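Local coordinates for uncharacterized protein (Bacteroides ovatus, PDB 4E6F) that is of unknown function but carries a DUF4468 domain with a TBP-like fold, an antiparallel sheet packed against helices, at residues Y13-V18 against K139-L144; F27-Q32 against D161-V166; N58-I63 against V76-I81; N96-V101 against E111-R116. All coordinates share one frame; numbering follows the deposited sequence. Where two conformers were deposited one is given.

Contact 1 of 4, residues Y13-V18 against K139-L144; sequences YLVGAV and KAKTKL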
# COMPACT_ATOMS: atom_id res chain seq x y z
N TYR A 13 -10.31 -9.52 3.98
CA TYR A 13 -8.93 -10.03 3.99
C TYR A 13 -8.74 -11.45 3.42
O TYR A 13 -7.62 -11.99 3.49
CB TYR A 13 -8.43 -9.98 5.44
CG TYR A 13 -8.65 -8.63 6.07
CD1 TYR A 13 -7.96 -7.50 5.61
CD2 TYR A 13 -9.57 -8.46 7.10
CE1 TYR A 13 -8.17 -6.25 6.18
CE2 TYR A 13 -9.78 -7.21 7.68
CZ TYR A 13 -9.12 -6.09 7.19
OH TYR A 13 -9.33 -4.87 7.79
N LEU A 14 -9.76 -12.03 2.83
CA LEU A 14 -9.67 -13.41 2.37
C LEU A 14 -9.21 -13.48 0.89
O LEU A 14 -8.27 -12.77 0.52
CB LEU A 14 -10.97 -14.17 2.68
CG LEU A 14 -11.41 -14.06 4.16
CD1 LEU A 14 -12.73 -14.78 4.40
CD2 LEU A 14 -10.33 -14.59 5.12
N VAL A 15 -9.80 -14.37 0.07
CA VAL A 15 -9.46 -14.60 -1.34
C VAL A 15 -9.25 -13.26 -2.11
O VAL A 15 -10.12 -12.38 -2.05
CB VAL A 15 -10.60 -15.45 -1.99
CG1 VAL A 15 -10.40 -15.60 -3.49
CG2 VAL A 15 -10.72 -16.82 -1.32
N GLY A 16 -8.08 -13.10 -2.74
CA GLY A 16 -7.75 -11.92 -3.54
C GLY A 16 -7.29 -10.66 -2.83
O GLY A 16 -6.95 -9.67 -3.49
N ALA A 17 -7.29 -10.65 -1.47
CA ALA A 17 -6.90 -9.44 -0.74
C ALA A 17 -5.42 -9.09 -0.88
O ALA A 17 -5.06 -7.92 -0.70
CB ALA A 17 -7.24 -9.61 0.73
N VAL A 18 -4.55 -10.09 -1.14
CA VAL A 18 -3.10 -9.86 -1.25
C VAL A 18 -2.66 -10.36 -2.65
O VAL A 18 -2.34 -11.54 -2.82
CB VAL A 18 -2.32 -10.56 -0.10
CG1 VAL A 18 -0.80 -10.38 -0.28
CG2 VAL A 18 -2.77 -10.05 1.27
N LYS A 139 -6.18 -23.45 4.82
CA LYS A 139 -6.29 -24.28 3.61
C LYS A 139 -7.55 -23.94 2.78
O LYS A 139 -7.42 -23.79 1.56
CB LYS A 139 -6.31 -25.77 3.99
N ALA A 140 -8.71 -23.75 3.44
CA ALA A 140 -10.00 -23.44 2.80
C ALA A 140 -10.16 -21.97 2.42
O ALA A 140 -11.13 -21.63 1.73
CB ALA A 140 -11.14 -23.84 3.73
N LYS A 141 -9.23 -21.09 2.88
CA LYS A 141 -9.23 -19.64 2.62
C LYS A 141 -10.49 -18.95 3.23
O LYS A 141 -10.99 -17.95 2.70
CB LYS A 141 -9.05 -19.32 1.12
CG LYS A 141 -7.76 -19.92 0.53
CD LYS A 141 -7.38 -19.36 -0.84
CE LYS A 141 -6.11 -20.01 -1.35
NZ LYS A 141 -5.42 -19.20 -2.40
N THR A 142 -10.93 -19.45 4.41
CA THR A 142 -12.10 -18.93 5.14
C THR A 142 -11.70 -18.08 6.34
O THR A 142 -12.53 -17.32 6.86
CB THR A 142 -13.00 -20.08 5.58
OG1 THR A 142 -12.24 -21.02 6.34
CG2 THR A 142 -13.71 -20.76 4.40
N LYS A 143 -10.45 -18.25 6.82
CA LYS A 143 -9.99 -17.50 7.96
C LYS A 143 -8.56 -17.11 7.76
O LYS A 143 -7.81 -17.81 7.09
CB LYS A 143 -10.08 -18.34 9.26
CG LYS A 143 -11.48 -18.61 9.79
CD LYS A 143 -11.40 -19.46 11.08
CE LYS A 143 -12.78 -19.77 11.66
NZ LYS A 143 -12.72 -20.81 12.73
N LEU A 144 -8.18 -16.03 8.41
CA LEU A 144 -6.80 -15.63 8.53
C LEU A 144 -6.08 -16.56 9.50
O LEU A 144 -6.63 -16.88 10.56
CB LEU A 144 -6.75 -14.20 9.08
CG LEU A 144 -7.22 -13.11 8.13
CD1 LEU A 144 -7.35 -11.79 8.86
CD2 LEU A 144 -6.22 -12.93 6.97
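Two surface loops, far apart along the chain, meet here through van der Waals contact rather than hydrogen bonds. The main contact is made by Leu-14, whose side chain points at the other loop with CG anti to its own carbonyl carbon. Its two methyls straddle the backbone carbonyl of Thr-142, CD1 of Leu-14 lying 3.5 Å from Thr-142 O, while CB of Leu-14 rests 3.8 Å from Lys-141 O. Across the loops Leu-14 packs mainly on main-chain atoms; its side chain also touches Leu-137. Among aliphatic pairs, Leu-144 sets both methyls against the CB of Tyr-13, with CD2 of Leu-144 4.0 Å from that atom, and the Tyr-13 ring leads away. Val-15 crosses Lys-141 at about a right angle, CG2 of Val-15 touching CB of Lys-141 at 3.9 Å.

The polar interactions lie within the loops or beyond them. A type II beta turn from Leu-14 to Ala-17 is closed by Ala-17 N bonding to Leu-14 O at 3.1 Å, with Gly-16 at its positive-phi position. Lys-141 carries its amine along an extended chain to a salt bridge with Asp-133, and Tyr-13 OH bonds to Asp-157. Helix 149-169 lies alongside: Arg-152 bonds to Tyr-13 O and touches the Leu-144 side chain, so both loops, one before strand 20-21 and the other after helix 133-136, pack against the same helix.

Contact 2 of 4, residues F27-Q32 against D161-V166; sequences FSKEFQ and DMFMDV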
# COMPACT_ATOMS: atom_id res chain seq x y z
N PHE A 27 0.02 -4.68 -4.40
CA PHE A 27 -1.36 -4.17 -4.28
C PHE A 27 -1.56 -3.18 -5.41
O PHE A 27 -0.62 -2.45 -5.73
CB PHE A 27 -1.58 -3.50 -2.92
CG PHE A 27 -1.49 -4.42 -1.73
CD1 PHE A 27 -0.27 -4.64 -1.09
CD2 PHE A 27 -2.62 -5.08 -1.25
CE1 PHE A 27 -0.18 -5.49 0.02
CE2 PHE A 27 -2.53 -5.94 -0.14
CZ PHE A 27 -1.31 -6.14 0.49
N SER A 28 -2.72 -3.16 -6.03
CA SER A 28 -2.91 -2.21 -7.12
C SER A 28 -4.34 -1.71 -7.21
O SER A 28 -5.29 -2.38 -6.78
CB SER A 28 -2.50 -2.83 -8.45
OG SER A 28 -3.34 -3.92 -8.78
N LYS A 29 -4.47 -0.53 -7.79
CA LYS A 29 -5.78 0.05 -8.05
C LYS A 29 -5.69 0.89 -9.28
O LYS A 29 -4.73 1.67 -9.46
CB LYS A 29 -6.29 0.89 -6.87
CG LYS A 29 -7.77 1.35 -6.99
CD LYS A 29 -8.75 0.28 -6.58
CE LYS A 29 -8.90 0.18 -5.09
NZ LYS A 29 -9.73 -0.99 -4.70
N GLU A 30 -6.69 0.73 -10.14
CA GLU A 30 -6.80 1.54 -11.34
C GLU A 30 -7.80 2.65 -11.08
O GLU A 30 -8.81 2.44 -10.36
CB GLU A 30 -7.26 0.73 -12.55
CG GLU A 30 -6.24 -0.24 -13.11
CD GLU A 30 -6.73 -1.13 -14.24
OE1 GLU A 30 -7.97 -1.31 -14.37
OE2 GLU A 30 -5.88 -1.67 -14.97
N PHE A 31 -7.54 3.81 -11.66
CA PHE A 31 -8.44 4.95 -11.52
C PHE A 31 -8.81 5.43 -12.90
O PHE A 31 -7.93 5.56 -13.78
CB PHE A 31 -7.75 6.10 -10.74
CG PHE A 31 -7.39 5.70 -9.33
CD1 PHE A 31 -6.21 5.00 -9.08
CD2 PHE A 31 -8.25 5.96 -8.27
CE1 PHE A 31 -5.91 4.55 -7.78
CE2 PHE A 31 -7.93 5.55 -6.97
CZ PHE A 31 -6.79 4.82 -6.75
N GLN A 32 -10.13 5.66 -13.11
CA GLN A 32 -10.63 6.20 -14.36
C GLN A 32 -10.91 7.67 -14.16
O GLN A 32 -11.81 8.01 -13.38
CB GLN A 32 -11.91 5.48 -14.78
CG GLN A 32 -11.76 4.00 -15.07
CD GLN A 32 -11.15 3.79 -16.44
OE1 GLN A 32 -11.63 4.30 -17.47
NE2 GLN A 32 -10.08 3.02 -16.48
N ASP A 161 -6.02 2.36 2.43
CA ASP A 161 -5.90 3.76 2.83
C ASP A 161 -5.21 4.58 1.74
O ASP A 161 -5.62 5.71 1.43
CB ASP A 161 -5.15 3.90 4.15
CG ASP A 161 -5.24 5.29 4.73
OD1 ASP A 161 -6.37 5.83 4.84
OD2 ASP A 161 -4.18 5.89 4.97
N MSE A 162 -4.17 4.00 1.15
CA MSE A 162 -3.42 4.67 0.09
C MSE A 162 -4.28 4.89 -1.14
O MSE A 162 -4.25 5.97 -1.73
CB MSE A 162 -2.20 3.86 -0.30
CG MSE A 162 -1.36 4.57 -1.35
SE MSE A 162 0.34 3.73 -1.57
CE MSE A 162 1.14 4.22 0.11
N PHE A 163 -5.07 3.87 -1.52
CA PHE A 163 -5.91 3.97 -2.70
C PHE A 163 -7.03 4.99 -2.48
O PHE A 163 -7.40 5.70 -3.42
CB PHE A 163 -6.43 2.60 -3.13
CG PHE A 163 -5.30 1.65 -3.49
CD1 PHE A 163 -4.17 2.11 -4.19
CD2 PHE A 163 -5.37 0.30 -3.18
CE1 PHE A 163 -3.13 1.24 -4.52
CE2 PHE A 163 -4.32 -0.56 -3.51
CZ PHE A 163 -3.21 -0.09 -4.18
N MSE A 164 -7.54 5.10 -1.24
CA MSE A 164 -8.52 6.13 -0.92
C MSE A 164 -7.86 7.53 -1.04
O MSE A 164 -8.46 8.46 -1.59
CB MSE A 164 -9.10 5.92 0.50
CG MSE A 164 -10.03 7.05 0.97
SE MSE A 164 -11.62 7.35 -0.16
CE MSE A 164 -12.48 5.60 0.08
N ASP A 165 -6.60 7.66 -0.55
CA ASP A 165 -5.87 8.91 -0.61
C ASP A 165 -5.74 9.38 -2.06
O ASP A 165 -5.91 10.57 -2.35
CB ASP A 165 -4.49 8.74 0.01
CG ASP A 165 -4.06 9.94 0.79
OD1 ASP A 165 -4.81 10.34 1.72
OD2 ASP A 165 -3.02 10.53 0.45
N VAL A 166 -5.45 8.43 -2.97
CA VAL A 166 -5.32 8.74 -4.40
C VAL A 166 -6.68 9.19 -4.95
O VAL A 166 -6.75 10.17 -5.71
CB VAL A 166 -4.77 7.54 -5.19
CG1 VAL A 166 -4.88 7.78 -6.70
CG2 VAL A 166 -3.33 7.21 -4.77
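The Phe-163 ring carries Lys-29 over one face: CB of Lys-29 stands 3.6 Å from the ring centroid, 15° off the normal, a CH-pi contact displaced toward the rim. At the ring's edge lies the backbone of Phe-27, with Phe-163 CZ 3.7 Å from Phe-27 C. The Phe-31 ring has CG1 of Val-166 over one face, 3.6 Å from the ring centroid and again close to the normal. At its edge it meets a carbonyl, Phe-31 CZ lying 3.5 Å from Phe-163 O. Lys-29 starts with CG anti to its backbone N and then bends at chi2 and chi3 (82° and 80°), which brings CE of Lys-29 back to within 4.0 Å of CB of Phe-163 and leads the amine away.

Strand 27-32 and helix 161-166 run nearly parallel, their axes 9.3 Å apart, so the alternate strand residues Phe-27, Lys-29 and Phe-31 all meet Phe-163, the last meeting Val-166 as well. This is helix-on-sheet packing, with Phe-163 and Phe-31 both also touching Val-110 of the adjoining strand. An alanine at Phe-163 would remove the ring and is likely to leave the Lys-29 CB and the Phe-27 to Ser-28 backbone poorly packed, loosening strand from helix. The joint is almost wholly apolar, with C-H groups laid on aromatic faces; the ring-edge C-H of Phe-31 facing Phe-163 O would probably add a small favourable electrostatic term.

Contact 3 of 4, residues N58-I63 against V76-I81; sequences NIDSRI and VGEEWI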
# COMPACT_ATOMS: atom_id res chain seq x y z
N ASN A 58 10.53 11.30 7.20
CA ASN A 58 11.82 10.61 7.32
C ASN A 58 12.58 10.68 6.00
O ASN A 58 11.98 10.87 4.93
CB ASN A 58 11.73 9.17 7.84
CG ASN A 58 10.92 8.25 6.97
OD1 ASN A 58 11.19 8.05 5.78
ND2 ASN A 58 9.92 7.62 7.57
N ILE A 59 13.90 10.49 6.07
CA ILE A 59 14.77 10.55 4.90
C ILE A 59 14.59 9.34 3.95
O ILE A 59 14.97 9.45 2.79
CB ILE A 59 16.25 10.74 5.34
CG1 ILE A 59 16.77 9.54 6.16
CG2 ILE A 59 16.39 12.08 6.12
CD1 ILE A 59 18.34 9.54 6.41
N ASP A 60 13.97 8.25 4.42
CA ASP A 60 13.75 7.06 3.58
C ASP A 60 12.40 7.11 2.84
O ASP A 60 11.95 6.09 2.27
CB ASP A 60 13.86 5.79 4.43
CG ASP A 60 15.30 5.52 4.84
OD1 ASP A 60 16.09 5.07 3.99
OD2 ASP A 60 15.66 5.85 5.98
N SER A 61 11.78 8.31 2.80
CA SER A 61 10.51 8.52 2.11
C SER A 61 10.66 9.67 1.12
O SER A 61 10.84 10.83 1.52
CB SER A 61 9.41 8.80 3.12
OG SER A 61 9.25 7.65 3.95
N ARG A 62 10.62 9.36 -0.19
CA ARG A 62 10.80 10.38 -1.21
C ARG A 62 10.49 9.82 -2.60
O ARG A 62 10.56 8.59 -2.82
CB ARG A 62 12.28 10.87 -1.19
CG ARG A 62 13.29 9.71 -1.33
CD ARG A 62 14.73 10.17 -1.32
NE ARG A 62 15.04 10.71 0.00
CZ ARG A 62 16.04 11.54 0.24
NH1 ARG A 62 16.87 11.89 -0.74
NH2 ARG A 62 16.24 12.01 1.46
N ILE A 63 10.21 10.73 -3.55
CA ILE A 63 10.08 10.32 -4.95
C ILE A 63 11.49 10.04 -5.44
O ILE A 63 12.39 10.87 -5.21
CB ILE A 63 9.42 11.41 -5.80
CG1 ILE A 63 7.99 11.69 -5.29
CG2 ILE A 63 9.40 10.99 -7.29
CD1 ILE A 63 7.23 12.75 -6.08
N VAL A 76 9.79 5.80 -2.77
CA VAL A 76 10.00 4.83 -1.70
C VAL A 76 9.50 5.44 -0.41
O VAL A 76 9.53 6.65 -0.24
CB VAL A 76 11.45 4.33 -1.59
CG1 VAL A 76 11.85 3.62 -2.89
CG2 VAL A 76 12.43 5.48 -1.25
N GLY A 77 9.00 4.59 0.47
CA GLY A 77 8.48 5.05 1.74
C GLY A 77 8.85 4.14 2.89
O GLY A 77 9.12 2.95 2.71
N GLU A 78 8.80 4.73 4.08
CA GLU A 78 9.08 4.01 5.31
C GLU A 78 8.14 4.56 6.37
O GLU A 78 8.07 5.78 6.56
CB GLU A 78 10.54 4.18 5.72
CG GLU A 78 10.88 3.43 7.00
CD GLU A 78 12.33 3.64 7.39
OE1 GLU A 78 13.22 3.07 6.72
OE2 GLU A 78 12.57 4.38 8.37
N GLU A 79 7.41 3.67 7.03
CA GLU A 79 6.45 4.08 8.06
C GLU A 79 6.34 3.06 9.15
O GLU A 79 6.74 1.91 8.96
CB GLU A 79 5.03 4.21 7.46
CG GLU A 79 4.80 5.33 6.48
CD GLU A 79 3.38 5.34 5.95
OE1 GLU A 79 2.43 5.39 6.77
OE2 GLU A 79 3.22 5.31 4.71
N TRP A 80 5.70 3.46 10.26
CA TRP A 80 5.29 2.51 11.28
C TRP A 80 3.88 2.07 10.98
O TRP A 80 3.02 2.91 10.66
CB TRP A 80 5.31 3.14 12.69
CG TRP A 80 6.68 3.49 13.18
CD1 TRP A 80 7.19 4.74 13.37
CD2 TRP A 80 7.71 2.57 13.58
NE1 TRP A 80 8.47 4.66 13.86
CE2 TRP A 80 8.83 3.34 13.96
CE3 TRP A 80 7.80 1.17 13.62
CZ2 TRP A 80 10.02 2.76 14.42
CZ3 TRP A 80 9.00 0.59 14.04
CH2 TRP A 80 10.09 1.38 14.44
N ILE A 81 3.62 0.76 11.14
CA ILE A 81 2.27 0.18 11.09
C ILE A 81 1.98 -0.29 12.52
O ILE A 81 2.72 -1.14 13.02
CB ILE A 81 2.10 -0.94 10.05
CG1 ILE A 81 2.11 -0.36 8.61
CG2 ILE A 81 0.79 -1.71 10.31
CD1 ILE A 81 2.11 -1.46 7.56
O HOH W 1 14.06 6.59 7.77
O HOH W 2 15.76 2.57 7.12
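The tight side of this contact is a small network around Ser-61. Its OG accepts the backbone N-H of Glu-78 at 3.0 Å and donates to Asn-58 OD1 at 2.7 Å; Asn-56 also bonds to this oxygen. Asn-58 holds CG in the crowded position between backbone N and carbonyl carbon (chi1 61°), which brings ND2 of Asn-58 to Glu-78 O at 2.8 Å. That bond is nearly straight and lies in the amide plane, though the donor stands above the carbonyl plane. Alongside, Arg-62 and Val-76 form an antiparallel hydrogen-bonded pair, both N-to-O distances between them being 2.9 Å. Here the hairpin of strands 62-67 and 72-85 begins, entered through a type I beta turn from Asn-58 to Ser-61, within the TBP-like fold.

The solvent side is looser. The Asp-60 and Glu-78 side chains run alongside each other, their carboxylates turned by 22°, with Asp-60 OD2 3.8 Å from Glu-78 OE1. One water donates to both, at 2.5 Å to Asp-60 OD2 and 2.7 Å to Glu-78 OE2, which would ease the repulsion of like charges. A second water donates to Glu-78 OE1 and only weakly to Asp-60 OD2.

Contact 4 of 4, residues N96-V101 against E111-R116; sequences NYQITV and ELEKIR. With EDO (1,2-ethanediol), chain E.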
# COMPACT_ATOMS: atom_id res chain seq x y z
N ASN A 96 8.76 -0.88 4.79
CA ASN A 96 9.41 -0.18 3.68
C ASN A 96 8.71 -0.64 2.44
O ASN A 96 8.34 -1.81 2.34
CB ASN A 96 10.90 -0.44 3.60
CG ASN A 96 11.68 0.31 4.65
OD1 ASN A 96 12.14 1.46 4.45
ND2 ASN A 96 11.81 -0.32 5.80
N TYR A 97 8.49 0.29 1.50
CA TYR A 97 7.73 -0.09 0.31
C TYR A 97 8.09 0.82 -0.87
O TYR A 97 8.74 1.85 -0.67
CB TYR A 97 6.20 0.03 0.60
CG TYR A 97 5.78 1.38 1.15
CD1 TYR A 97 5.55 2.47 0.30
CD2 TYR A 97 5.72 1.61 2.53
CE1 TYR A 97 5.21 3.73 0.81
CE2 TYR A 97 5.36 2.86 3.05
CZ TYR A 97 5.10 3.91 2.18
OH TYR A 97 4.77 5.15 2.67
N GLN A 98 7.60 0.48 -2.06
CA GLN A 98 7.72 1.34 -3.22
C GLN A 98 6.32 1.62 -3.74
O GLN A 98 5.47 0.72 -3.75
CB GLN A 98 8.57 0.66 -4.30
CG GLN A 98 8.70 1.51 -5.58
CD GLN A 98 9.72 0.96 -6.55
OE1 GLN A 98 10.82 0.54 -6.15
NE2 GLN A 98 9.37 0.99 -7.85
N ILE A 99 6.07 2.89 -4.11
CA ILE A 99 4.81 3.29 -4.76
C ILE A 99 5.16 3.50 -6.22
O ILE A 99 6.06 4.29 -6.50
CB ILE A 99 4.19 4.59 -4.19
CG1 ILE A 99 4.12 4.56 -2.66
CG2 ILE A 99 2.78 4.82 -4.82
CD1 ILE A 99 3.68 5.95 -2.05
N THR A 100 4.46 2.84 -7.14
CA THR A 100 4.71 2.97 -8.58
C THR A 100 3.43 3.44 -9.22
O THR A 100 2.40 2.77 -9.10
CB THR A 100 5.19 1.65 -9.15
OG1 THR A 100 6.41 1.31 -8.47
CG2 THR A 100 5.41 1.72 -10.68
N VAL A 101 3.49 4.56 -9.94
CA VAL A 101 2.31 5.16 -10.58
C VAL A 101 2.55 5.23 -12.07
O VAL A 101 3.61 5.70 -12.50
CB VAL A 101 2.00 6.56 -9.99
CG1 VAL A 101 0.85 7.24 -10.75
CG2 VAL A 101 1.67 6.45 -8.51
N GLU A 111 0.45 1.21 -7.89
CA GLU A 111 0.91 -0.05 -7.34
C GLU A 111 1.72 0.17 -6.08
O GLU A 111 2.53 1.10 -6.01
CB GLU A 111 1.79 -0.80 -8.36
CG GLU A 111 0.99 -1.23 -9.58
CD GLU A 111 1.84 -1.77 -10.72
OE1 GLU A 111 2.65 -1.01 -11.29
OE2 GLU A 111 1.71 -2.98 -11.02
N LEU A 112 1.50 -0.73 -5.09
CA LEU A 112 2.26 -0.73 -3.85
C LEU A 112 3.02 -2.05 -3.83
O LEU A 112 2.40 -3.12 -3.83
CB LEU A 112 1.33 -0.56 -2.62
CG LEU A 112 2.02 -0.61 -1.28
CD1 LEU A 112 2.84 0.66 -1.04
CD2 LEU A 112 1.01 -0.78 -0.15
N GLU A 113 4.34 -1.97 -3.90
CA GLU A 113 5.16 -3.17 -4.04
C GLU A 113 6.45 -3.12 -3.25
O GLU A 113 6.71 -2.14 -2.54
CB GLU A 113 5.47 -3.37 -5.54
CG GLU A 113 6.15 -2.18 -6.20
CD GLU A 113 6.51 -2.39 -7.66
OE1 GLU A 113 6.63 -3.56 -8.09
OE2 GLU A 113 6.66 -1.38 -8.39
N LYS A 114 7.25 -4.21 -3.34
CA LYS A 114 8.53 -4.34 -2.65
C LYS A 114 8.34 -4.07 -1.14
O LYS A 114 9.10 -3.33 -0.52
CB LYS A 114 9.58 -3.39 -3.28
CG LYS A 114 9.83 -3.71 -4.74
CD LYS A 114 10.88 -2.76 -5.29
CE LYS A 114 11.08 -2.93 -6.76
NZ LYS A 114 12.12 -1.98 -7.24
N ILE A 115 7.30 -4.69 -0.58
CA ILE A 115 6.94 -4.50 0.82
C ILE A 115 7.76 -5.41 1.71
O ILE A 115 7.77 -6.64 1.52
CB ILE A 115 5.44 -4.77 1.01
CG1 ILE A 115 4.61 -3.81 0.11
CG2 ILE A 115 5.04 -4.67 2.52
CD1 ILE A 115 3.16 -4.17 -0.04
N ARG A 116 8.43 -4.81 2.70
CA ARG A 116 9.21 -5.57 3.66
C ARG A 116 9.05 -4.94 5.02
O ARG A 116 8.95 -3.72 5.16
CB ARG A 116 10.69 -5.67 3.24
CG ARG A 116 11.39 -4.34 3.12
CD ARG A 116 12.83 -4.50 2.65
NE ARG A 116 13.42 -3.19 2.39
CZ ARG A 116 13.97 -2.41 3.31
NH1 ARG A 116 14.05 -2.83 4.57
NH2 ARG A 116 14.44 -1.22 2.99
C1 EDO E . 11.74 -0.83 -0.31
O1 EDO E . 10.67 -0.74 -1.23
C2 EDO E . 12.31 0.59 -0.01
O2 EDO E . 11.31 1.44 0.56
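Gln-98 leaves the sheet in an extended chain, CG anti to the backbone N (chi1 178°). Its CB lies 3.8 Å from Glu-113 O across the strands and beside a bound 1,2-ethanediol. At the tip the amide divides its work. OE1 of Gln-98 accepts from Lys-114 NZ at 3.0 Å, the amine sitting above the amide plane, and the two side chains run side by side. NE2 of Gln-98 donates to Thr-100 OG1 at 3.0 Å, close to its own plane. The hydroxyl passes the bond on, Thr-100 OG1 donating to the anti lone pair of Glu-113 OE2 at 2.7 Å.

The underlying hairpin of strands 90-104 and 107-119 is paired antiparallel, with a beta bulge where Tyr-97 faces Lys-114 and Ile-115. The diol, probably from the crystallisation liquor, sits over the bulge and donates to Tyr-97 O and Lys-114 O. The Arg-116 guanidinium stacks on the Asn-96 amide, planes 8° apart. On the sheet's other face Tyr-97 CD1 packs on Leu-112 CD1 at 3.5 Å.

An alanine at Gln-98 would remove the amide and would probably leave Lys-114 and Thr-100 without their link. In the relay from ammonium through amide and hydroxyl to carboxylate, each group's donor meets the next one's acceptor, a pattern that would polarise the amide and is consistent with an ionised Glu-113.

Contacts 2, 3 and 4 share one antiparallel sheet, and contact 4 joins the other two. Its centre is about 11 Å from that of contact 3, to which it is tied by a probable backbone bond from Gly-77 N to Tyr-97 O at 3.0 Å and by Glu-79 OE2 to Tyr-97 OH at 2.6 Å. Toward contact 2, Phe-27 O probably bonds to Leu-112 N at 2.8 Å, and Met-162 packs on Ile-99. Contact 1 lies at the periphery, touching only contact 2, with Ala-17 O 3.3 Å from Phe-27 CE2; its centre is about 29 Å from that of contact 3. No active site is known, and ethanediol also lies near Lys-29 and Val-76.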